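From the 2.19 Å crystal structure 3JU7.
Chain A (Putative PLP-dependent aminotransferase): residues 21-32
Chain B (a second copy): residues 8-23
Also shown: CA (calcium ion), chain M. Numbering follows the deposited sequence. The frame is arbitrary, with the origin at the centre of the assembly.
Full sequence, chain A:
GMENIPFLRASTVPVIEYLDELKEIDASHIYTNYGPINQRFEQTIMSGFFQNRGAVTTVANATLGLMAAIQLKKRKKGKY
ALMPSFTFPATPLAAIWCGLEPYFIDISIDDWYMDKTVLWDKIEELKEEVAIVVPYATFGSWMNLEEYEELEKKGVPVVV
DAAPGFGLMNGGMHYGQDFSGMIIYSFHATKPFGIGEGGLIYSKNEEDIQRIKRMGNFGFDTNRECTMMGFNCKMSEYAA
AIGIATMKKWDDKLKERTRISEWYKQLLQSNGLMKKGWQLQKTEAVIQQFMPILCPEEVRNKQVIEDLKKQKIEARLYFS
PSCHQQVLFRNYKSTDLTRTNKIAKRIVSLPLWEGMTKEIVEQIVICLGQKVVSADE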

ATOM      1  N   GLU A  21       8.857   4.587 -21.705  1.00 23.33           N
ATOM      2  CA  GLU A  21       9.214   3.933 -20.473  1.00 24.84           C
ATOM      3  C   GLU A  21       8.508   2.589 -20.331  1.00 25.44           C
ATOM      4  O   GLU A  21       9.125   1.624 -19.860  1.00 26.08           O
ATOM      5  CB  GLU A  21       8.919   4.816 -19.258  1.00 27.32           C
ATOM      6  CG  GLU A  21       9.904   5.965 -19.080  1.00 24.43           C
ATOM      7  CD  GLU A  21       9.632   7.151 -19.998  1.00 27.94           C
ATOM      8  OE1 GLU A  21       8.576   7.193 -20.659  1.00 28.49           O
ATOM      9  OE2 GLU A  21      10.487   8.046 -20.068  1.00 31.68           O
ATOM     10  N   LEU A  22       7.236   2.521 -20.722  1.00 23.42           N
ATOM     11  CA  LEU A  22       6.518   1.248 -20.743  1.00 22.66           C
ATOM     12  C   LEU A  22       7.217   0.229 -21.668  1.00 22.48           C
ATOM     13  O   LEU A  22       7.324  -0.957 -21.325  1.00 20.32           O
ATOM     14  CB  LEU A  22       5.045   1.434 -21.146  1.00 22.45           C
ATOM     15  CG  LEU A  22       4.184   2.249 -20.170  1.00 25.44           C
ATOM     16  CD1 LEU A  22       2.741   2.288 -20.628  1.00 24.89           C
ATOM     17  CD2 LEU A  22       4.242   1.724 -18.768  1.00 19.46           C
ATOM     18  N   LYS A  23       7.720   0.675 -22.821  1.00 24.05           N
ATOM     19  CA  LYS A  23       8.527  -0.223 -23.663  1.00 23.71           C
ATOM     20  C   LYS A  23       9.777  -0.679 -22.921  1.00 23.44           C
ATOM     21  O   LYS A  23      10.140  -1.844 -22.975  1.00 24.63           O
ATOM     22  CB  LYS A  23       8.939   0.403 -25.001  1.00 22.72           C
ATOM     23  CG  LYS A  23       7.781   0.749 -25.951  1.00 34.55           C
ATOM     24  CD  LYS A  23       6.748  -0.371 -26.225  1.00 36.28           C
ATOM     25  CE  LYS A  23       7.180  -1.381 -27.300  1.00 38.30           C
ATOM     26  NZ  LYS A  23       5.960  -1.970 -27.969  1.00 40.16           N
ATOM     27  N   GLU A  24      10.450   0.223 -22.223  1.00 23.60           N
ATOM     28  CA  GLU A  24      11.607  -0.191 -21.434  1.00 22.41           C
ATOM     29  C   GLU A  24      11.252  -1.288 -20.434  1.00 20.71           C
ATOM     30  O   GLU A  24      11.988  -2.265 -20.286  1.00 17.36           O
ATOM     31  CB  GLU A  24      12.151   0.967 -20.650  1.00 24.16           C
ATOM     32  CG  GLU A  24      13.021   1.887 -21.418  1.00 31.72           C
ATOM     33  CD  GLU A  24      13.681   2.863 -20.477  1.00 37.24           C
ATOM     34  OE1 GLU A  24      14.532   2.426 -19.670  1.00 39.36           O
ATOM     35  OE2 GLU A  24      13.326   4.051 -20.535  1.00 41.87           O
ATOM     36  N   ILE A  25      10.136  -1.100 -19.718  1.00 18.59           N
ATOM     37  CA  ILE A  25       9.725  -2.070 -18.734  1.00 19.52           C
ATOM     38  C   ILE A  25       9.493  -3.420 -19.382  1.00 20.44           C
ATOM     39  O   ILE A  25       9.917  -4.447 -18.852  1.00 20.91           O
ATOM     40  CB  ILE A  25       8.425  -1.657 -18.026  1.00 20.60           C
ATOM     41  CG1 ILE A  25       8.683  -0.465 -17.087  1.00 20.23           C
ATOM     42  CG2 ILE A  25       7.894  -2.814 -17.242  1.00 20.13           C
ATOM     43  CD1 ILE A  25       7.489   0.378 -16.737  1.00 19.94           C
ATOM     44  N   ASP A  26       8.809  -3.430 -20.516  1.00 20.88           N
ATOM     45  CA  ASP A  26       8.502  -4.681 -21.207  1.00 21.40           C
ATOM     46  C   ASP A  26       9.780  -5.347 -21.720  1.00 24.00           C
ATOM     47  O   ASP A  26       9.860  -6.573 -21.701  1.00 24.34           O
ATOM     48  CB  ASP A  26       7.550  -4.465 -22.395  1.00 23.05           C
ATOM     49  CG  ASP A  26       6.106  -4.225 -21.971  1.00 28.03           C
ATOM     50  OD1 ASP A  26       5.770  -4.582 -20.825  1.00 23.85           O
ATOM     51  OD2 ASP A  26       5.316  -3.702 -22.804  1.00 27.71           O
ATOM     52  N   ALA A  27      10.759  -4.547 -22.174  1.00 21.14           N
ATOM     53  CA  ALA A  27      12.028  -5.112 -22.617  1.00 23.27           C
ATOM     54  C   ALA A  27      12.843  -5.639 -21.427  1.00 23.92           C
ATOM     55  O   ALA A  27      13.492  -6.644 -21.542  1.00 24.69           O
ATOM     56  CB  ALA A  27      12.841  -4.114 -23.422  1.00 19.18           C
ATOM     57  N   SER A  28      12.765  -4.994 -20.270  1.00 25.57           N
ATOM     58  CA  SER A  28      13.623  -5.377 -19.148  1.00 24.61           C
ATOM     59  C   SER A  28      13.074  -6.555 -18.336  1.00 23.53           C
ATOM     60  O   SER A  28      13.809  -7.202 -17.592  1.00 22.20           O
ATOM     61  CB  SER A  28      13.796  -4.181 -18.209  1.00 24.38           C
ATOM     62  OG  SER A  28      12.661  -4.104 -17.345  1.00 30.29           O
ATOM     63  N   HIS A  29      11.766  -6.777 -18.409  1.00 25.05           N
ATOM     64  CA  HIS A  29      11.088  -7.737 -17.521  1.00 24.84           C
ATOM     65  C   HIS A  29      11.384  -7.447 -16.059  1.00 23.56           C
ATOM     66  O   HIS A  29      11.542  -8.357 -15.291  1.00 24.16           O
ATOM     67  CB  HIS A  29      11.477  -9.185 -17.840  1.00 24.78           C
ATOM     68  CG  HIS A  29      10.995  -9.638 -19.168  1.00 30.97           C
ATOM     69  ND1 HIS A  29       9.855 -10.389 -19.322  1.00 33.61           N
ATOM     70  CD2 HIS A  29      11.456  -9.384 -20.413  1.00 30.57           C
ATOM     71  CE1 HIS A  29       9.649 -10.604 -20.611  1.00 36.39           C
ATOM     72  NE2 HIS A  29      10.605 -10.004 -21.295  1.00 30.40           N
ATOM     73  N   ILE A  30      11.475  -6.184 -15.682  1.00 21.09           N
ATOM     74  CA  ILE A  30      11.562  -5.807 -14.263  1.00 21.37           C
ATOM     75  C   ILE A  30      10.366  -4.873 -14.124  1.00 23.17           C
ATOM     76  O   ILE A  30      10.245  -3.879 -14.874  1.00 23.32           O
ATOM     77  CB  ILE A  30      12.896  -5.114 -13.885  1.00 22.20           C
ATOM     78  CG1 ILE A  30      14.105  -5.959 -14.327  1.00 24.07           C
ATOM     79  CG2 ILE A  30      12.946  -4.804 -12.400  1.00 18.70           C
ATOM     80  CD1 ILE A  30      15.428  -5.369 -13.988  1.00 21.79           C
ATOM     81  N   TYR A  31       9.471  -5.252 -13.223  1.00 19.72           N
ATOM     82  CA  TYR A  31       8.176  -4.619 -13.043  1.00 24.37           C
ATOM     83  C   TYR A  31       7.936  -3.953 -11.689  1.00 22.66           C
ATOM     84  O   TYR A  31       7.018  -3.142 -11.581  1.00 24.74           O
ATOM     85  CB  TYR A  31       7.069  -5.650 -13.255  1.00 23.53           C
ATOM     86  CG  TYR A  31       7.200  -6.326 -14.589  1.00 22.56           C
ATOM     87  CD1 TYR A  31       6.783  -5.698 -15.753  1.00 15.48           C
ATOM     88  CD2 TYR A  31       7.758  -7.587 -14.695  1.00 28.17           C
ATOM     89  CE1 TYR A  31       6.950  -6.299 -16.997  1.00 26.22           C
ATOM     90  CE2 TYR A  31       7.892  -8.216 -15.936  1.00 26.13           C
ATOM     91  CZ  TYR A  31       7.492  -7.568 -17.084  1.00 24.83           C
ATOM     92  OH  TYR A  31       7.619  -8.198 -18.312  1.00 21.11           O
ATOM     93  N   THR A  32       8.732  -4.282 -10.678  1.00 21.16           N
ATOM     94  CA  THR A  32       8.576  -3.667  -9.369  1.00 23.23           C
ATOM     95  C   THR A  32       9.805  -3.923  -8.481  1.00 23.79           C
ATOM     96  O   THR A  32      10.857  -4.326  -8.981  1.00 24.89           O
ATOM     97  CB  THR A  32       7.269  -4.194  -8.665  1.00 27.10           C
ATOM     98  OG1 THR A  32       7.062  -3.490  -7.413  1.00 22.76           O
ATOM     99  CG2 THR A  32       7.348  -5.720  -8.502  1.00 17.62           C
TER
ATOM    100  N   LEU B   8      13.948 -16.024 -11.025  1.00 35.55           N
ATOM    101  CA  LEU B   8      12.780 -15.238 -11.442  1.00 37.62           C
ATOM    102  C   LEU B   8      12.992 -14.617 -12.804  1.00 34.57           C
ATOM    103  O   LEU B   8      14.017 -14.004 -13.056  1.00 36.46           O
ATOM    104  CB  LEU B   8      12.579 -14.026 -10.508  1.00 40.15           C
ATOM    105  CG  LEU B   8      12.417 -14.166  -9.005  1.00 46.36           C
ATOM    106  CD1 LEU B   8      12.499 -12.801  -8.275  1.00 52.01           C
ATOM    107  CD2 LEU B   8      11.112 -14.876  -8.703  1.00 54.17           C
ATOM    108  N   ARG B   9      12.015 -14.775 -13.674  1.00 33.23           N
ATOM    109  CA  ARG B   9      11.925 -14.024 -14.913  1.00 30.03           C
ATOM    110  C   ARG B   9      10.462 -13.772 -15.152  1.00 26.73           C
ATOM    111  O   ARG B   9       9.726 -14.622 -15.639  1.00 29.26           O
ATOM    112  CB  ARG B   9      12.541 -14.781 -16.054  1.00 31.70           C
ATOM    113  CG  ARG B   9      12.790 -13.890 -17.227  1.00 39.25           C
ATOM    114  CD  ARG B   9      13.541 -14.630 -18.326  1.00 46.05           C
ATOM    115  NE  ARG B   9      13.813 -13.739 -19.451  1.00 50.66           N
ATOM    116  CZ  ARG B   9      12.921 -13.372 -20.371  1.00 52.14           C
ATOM    117  NH1 ARG B   9      11.665 -13.819 -20.336  1.00 49.31           N
ATOM    118  NH2 ARG B   9      13.293 -12.550 -21.345  1.00 57.50           N
ATOM    119  N   ALA B  10      10.022 -12.622 -14.699  1.00 25.80           N
ATOM    120  CA  ALA B  10       8.627 -12.258 -14.759  1.00 24.14           C
ATOM    121  C   ALA B  10       8.334 -11.847 -16.206  1.00 25.31           C
ATOM    122  O   ALA B  10       9.240 -11.391 -16.905  1.00 26.97           O
ATOM    123  CB  ALA B  10       8.365 -11.100 -13.805  1.00 22.60           C
ATOM    124  N   SER B  11       7.100 -12.080 -16.651  1.00 24.44           N
ATOM    125  CA  SER B  11       6.604 -11.668 -17.957  1.00 27.04           C
ATOM    126  C   SER B  11       5.156 -11.235 -17.866  1.00 27.76           C
ATOM    127  O   SER B  11       4.250 -12.051 -18.045  1.00 32.37           O
ATOM    128  CB  SER B  11       6.679 -12.826 -18.961  1.00 27.88           C
ATOM    129  OG  SER B  11       8.000 -12.974 -19.454  1.00 35.76           O
ATOM    130  N   THR B  12       4.922  -9.965 -17.598  1.00 25.05           N
ATOM    131  CA  THR B  12       3.573  -9.458 -17.547  1.00 24.42           C
ATOM    132  C   THR B  12       3.174  -9.190 -19.003  1.00 23.81           C
ATOM    133  O   THR B  12       4.039  -9.082 -19.901  1.00 19.36           O
ATOM    134  CB  THR B  12       3.540  -8.137 -16.769  1.00 27.57           C
ATOM    135  OG1 THR B  12       4.378  -7.196 -17.461  1.00 32.72           O
ATOM    136  CG2 THR B  12       4.094  -8.309 -15.328  1.00 20.76           C
ATOM    137  N   VAL B  13       1.872  -9.018 -19.233  1.00 20.89           N
ATOM    138  CA  VAL B  13       1.375  -8.705 -20.575  1.00 21.36           C
ATOM    139  C   VAL B  13       1.973  -7.381 -21.051  1.00 22.44           C
ATOM    140  O   VAL B  13       2.095  -6.448 -20.264  1.00 21.62           O
ATOM    141  CB  VAL B  13      -0.159  -8.668 -20.612  1.00 22.19           C
ATOM    142  CG1 VAL B  13      -0.727 -10.068 -20.292  1.00 21.92           C
ATOM    143  CG2 VAL B  13      -0.710  -7.679 -19.620  1.00 20.14           C
ATOM    144  N   PRO B  14       2.398  -7.312 -22.321  1.00 22.78           N
ATOM    145  CA  PRO B  14       3.003  -6.092 -22.845  1.00 22.84           C
ATOM    146  C   PRO B  14       1.995  -4.975 -23.091  1.00 24.90           C
ATOM    147  O   PRO B  14       0.792  -5.236 -23.216  1.00 23.24           O
ATOM    148  CB  PRO B  14       3.603  -6.535 -24.180  1.00 24.99           C
ATOM    149  CG  PRO B  14       2.790  -7.769 -24.581  1.00 23.87           C
ATOM    150  CD  PRO B  14       2.504  -8.436 -23.285  1.00 24.24           C
ATOM    151  N   VAL B  15       2.504  -3.748 -23.197  1.00 24.07           N
ATOM    152  CA  VAL B  15       1.647  -2.558 -23.240  1.00 22.17           C
ATOM    153  C   VAL B  15       0.555  -2.629 -24.296  1.00 19.23           C
ATOM    154  O   VAL B  15      -0.573  -2.174 -24.060  1.00 19.58           O
ATOM    155  CB  VAL B  15       2.487  -1.242 -23.370  1.00 22.80           C
ATOM    156  CG1 VAL B  15       3.479  -1.267 -24.622  1.00 22.08           C
ATOM    157  CG2 VAL B  15       1.587  -0.060 -23.388  1.00 18.51           C
ATOM    158  N   ILE B  16       0.840  -3.231 -25.445  1.00 17.25           N
ATOM    159  CA  ILE B  16      -0.205  -3.351 -26.482  1.00 19.02           C
ATOM    160  C   ILE B  16      -1.536  -3.993 -26.020  1.00 20.31           C
ATOM    161  O   ILE B  16      -2.585  -3.689 -26.575  1.00 18.75           O
ATOM    162  CB  ILE B  16       0.279  -4.096 -27.729  1.00 20.01           C
ATOM    163  CG1 ILE B  16      -0.564  -3.680 -28.933  1.00 23.29           C
ATOM    164  CG2 ILE B  16       0.244  -5.620 -27.495  1.00 16.80           C
ATOM    165  CD1 ILE B  16      -0.579  -2.162 -29.213  1.00 20.87           C
ATOM    166  N   GLU B  17      -1.486  -4.849 -25.003  1.00 19.15           N
ATOM    167  CA  GLU B  17      -2.653  -5.590 -24.566  1.00 19.29           C
ATOM    168  C   GLU B  17      -3.610  -4.767 -23.698  1.00 20.10           C
ATOM    169  O   GLU B  17      -4.789  -5.092 -23.607  1.00 17.48           O
ATOM    170  CB  GLU B  17      -2.218  -6.835 -23.810  1.00 19.25           C
ATOM    171  CG  GLU B  17      -1.305  -7.784 -24.597  1.00 23.49           C
ATOM    172  CD  GLU B  17      -1.981  -8.382 -25.812  1.00 28.40           C
ATOM    173  OE1 GLU B  17      -3.222  -8.334 -25.885  1.00 36.72           O
ATOM    174  OE2 GLU B  17      -1.279  -8.897 -26.699  1.00 34.66           O
ATOM    175  N   TYR B  18      -3.094  -3.726 -23.039  1.00 22.40           N
ATOM    176  CA  TYR B  18      -3.918  -2.843 -22.205  1.00 21.76           C
ATOM    177  C   TYR B  18      -3.895  -1.361 -22.649  1.00 20.95           C
ATOM    178  O   TYR B  18      -4.440  -0.520 -21.950  1.00 22.95           O
ATOM    179  CB  TYR B  18      -3.524  -2.975 -20.730  1.00 22.56           C
ATOM    180  CG  TYR B  18      -2.054  -2.713 -20.427  1.00 17.75           C
ATOM    181  CD1 TYR B  18      -1.112  -3.738 -20.479  1.00 19.32           C
ATOM    182  CD2 TYR B  18      -1.618  -1.458 -20.058  1.00 20.63           C
ATOM    183  CE1 TYR B  18       0.235  -3.513 -20.174  1.00 18.06           C
ATOM    184  CE2 TYR B  18      -0.265  -1.214 -19.759  1.00 21.94           C
ATOM    185  CZ  TYR B  18       0.651  -2.244 -19.826  1.00 25.24           C
ATOM    186  OH  TYR B  18       1.987  -1.998 -19.565  1.00 24.44           O
ATOM    187  N   LEU B  19      -3.297  -1.061 -23.799  1.00 18.94           N
ATOM    188  CA  LEU B  19      -3.317   0.296 -24.377  1.00 20.22           C
ATOM    189  C   LEU B  19      -4.725   0.871 -24.573  1.00 18.70           C
ATOM    190  O   LEU B  19      -4.938   2.041 -24.281  1.00 17.03           O
ATOM    191  CB  LEU B  19      -2.533   0.374 -25.715  1.00 19.16           C
ATOM    192  CG  LEU B  19      -2.208   1.771 -26.275  1.00 24.40           C
ATOM    193  CD1 LEU B  19      -1.528   2.697 -25.215  1.00 20.47           C
ATOM    194  CD2 LEU B  19      -1.419   1.734 -27.573  1.00 15.77           C
ATOM    195  N   ASP B  20      -5.679   0.077 -25.064  1.00 19.10           N
ATOM    196  CA  ASP B  20      -7.089   0.561 -25.180  1.00 20.55           C
ATOM    197  C   ASP B  20      -7.548   1.107 -23.824  1.00 20.32           C
ATOM    198  O   ASP B  20      -8.028   2.234 -23.738  1.00 22.45           O
ATOM    199  CB  ASP B  20      -8.085  -0.547 -25.637  1.00 19.17           C
ATOM    200  CG  ASP B  20      -7.807  -1.045 -27.061  1.00 20.84           C
ATOM    201  OD1 ASP B  20      -7.298  -0.253 -27.865  1.00 23.35           O
ATOM    202  OD2 ASP B  20      -8.081  -2.231 -27.386  1.00 20.64           O
ATOM    203  N   GLU B  21      -7.314   0.329 -22.769  1.00 20.52           N
ATOM    204  CA  GLU B  21      -7.716   0.702 -21.408  1.00 23.26           C
ATOM    205  C   GLU B  21      -7.028   1.974 -20.888  1.00 24.42           C
ATOM    206  O   GLU B  21      -7.656   2.819 -20.223  1.00 22.57           O
ATOM    207  CB  GLU B  21      -7.503  -0.458 -20.442  1.00 22.52           C
ATOM    208  CG  GLU B  21      -8.551  -1.535 -20.608  1.00 25.70           C
ATOM    209  CD  GLU B  21      -8.282  -2.491 -21.770  1.00 25.48           C
ATOM    210  OE1 GLU B  21      -7.180  -2.522 -22.338  1.00 27.15           O
ATOM    211  OE2 GLU B  21      -9.185  -3.254 -22.106  1.00 30.64           O
ATOM    212  N   LEU B  22      -5.759   2.126 -21.230  1.00 22.96           N
ATOM    213  CA  LEU B  22      -5.033   3.335 -20.862  1.00 23.15           C
ATOM    214  C   LEU B  22      -5.709   4.541 -21.508  1.00 22.33           C
ATOM    215  O   LEU B  22      -5.994   5.536 -20.840  1.00 22.10           O
ATOM    216  CB  LEU B  22      -3.560   3.237 -21.242  1.00 18.22           C
ATOM    217  CG  LEU B  22      -2.781   2.129 -20.511  1.00 24.98           C
ATOM    218  CD1 LEU B  22      -1.275   2.182 -20.837  1.00 20.29           C
ATOM    219  CD2 LEU B  22      -3.022   2.173 -18.969  1.00 21.35           C
ATOM    220  N   LYS B  23      -6.018   4.436 -22.786  1.00 21.85           N
ATOM    221  CA  LYS B  23      -6.770   5.507 -23.439  1.00 23.38           C
ATOM    222  C   LYS B  23      -8.183   5.686 -22.814  1.00 21.76           C
ATOM    223  O   LYS B  23      -8.664   6.817 -22.710  1.00 21.15           O
ATOM    224  CB  LYS B  23      -6.810   5.298 -24.959  1.00 23.12           C
ATOM    225  CG  LYS B  23      -5.401   5.286 -25.562  1.00 30.34           C
ATOM    226  CD  LYS B  23      -5.474   5.276 -27.046  1.00 37.40           C
ATOM    227  CE  LYS B  23      -4.121   5.490 -27.671  1.00 43.52           C
ATOM    228  NZ  LYS B  23      -3.487   6.763 -27.242  1.00 44.33           N
TER
HETATM  229 CA    CA M 377      -8.812  -4.203 -26.364  1.00 48.03          CA
HETATM  230  O   HOH W   1       6.201  -6.990 -20.293  1.00 20.93           O
HETATM  231  O   HOH W   2       3.653  -4.225 -19.521  1.00 22.17           O
HETATM  232  O   HOH W   3      -7.047  -3.925 -24.518  1.00 28.25           O
HETATM  233  O   HOH W   4      -9.828  -3.204 -24.398  1.00 37.08           O

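A helix end from one copy meets an extended segment of the other, and the contact, 567 Å² summed over both sides, is organised by His A29, Tyr A31 and Val B15. The helix of chain A runs through Ser A28; His A29 then leaves helical geometry with a positive phi, and the chain continues as loop. Chain B runs in the opposite sense alongside it: Leu A22 lies nearest Val B15, Asp A26 nearest Pro B14, and His A29 nearest Ala B10, with CA atoms 5.8 to 6.7 Å apart.

His A29 buries the most surface. Its CA-to-CB bond points toward chain B, and ND1 donates a hydrogen bond to the carbonyl O of Ala B10 at 2.7 Å. The acceptor lies near the plane of the imidazole, where the N-H points, an in-plane bond that leaves a face available to Arg B9. The guanidinium covers that face, and Arg B9 NH2 comes within 3.7 Å of His A29 NE2 at the exposed margin.

Tyr A31 reads the same segment from a buried position. The methyl CG2 of Thr B12 sits 3.6 Å from the centroid of the Tyr A31 ring and almost on its normal, a CH-pi contact, while CE2 of Tyr A31 packs 3.6 Å from CB of Ala B10. At the end of the ring, Tyr A31 OH accepts a weak hydrogen bond from Thr B12 N at 3.3 Å and donates a shorter one to water 1 at 2.7 Å. That water gives its own protons to Asp A26 OD1 and Thr B12 O, tying the phenol to the carboxylate and to the partner backbone.

Val B15 closes the other end with both backbone and side chain. Its N donates to Asp A26 OD2 at 2.8 Å with a nearly straight 161° angle, so the carboxylate takes up a backbone amide. Val B15 CG2 lies 3.8 Å from Leu A22 CD1; CG1 lies 3.7 Å from Lys A23 CD and also touches the carboxylate, 3.6 Å from Asp A26 OD2. Leu A22 CD1 also reaches Leu B22 CD1 at 4.0 Å, extending the apolar patch. Water 2 links Asp A26 OD1 to Val B13 O and receives a hydrogen bond from Tyr B18 OH.

The rule to extract is that side chains from the helix and its exit satisfy the partner's backbone polar groups, directly or through water, while methyl groups and an aromatic face fill the space between.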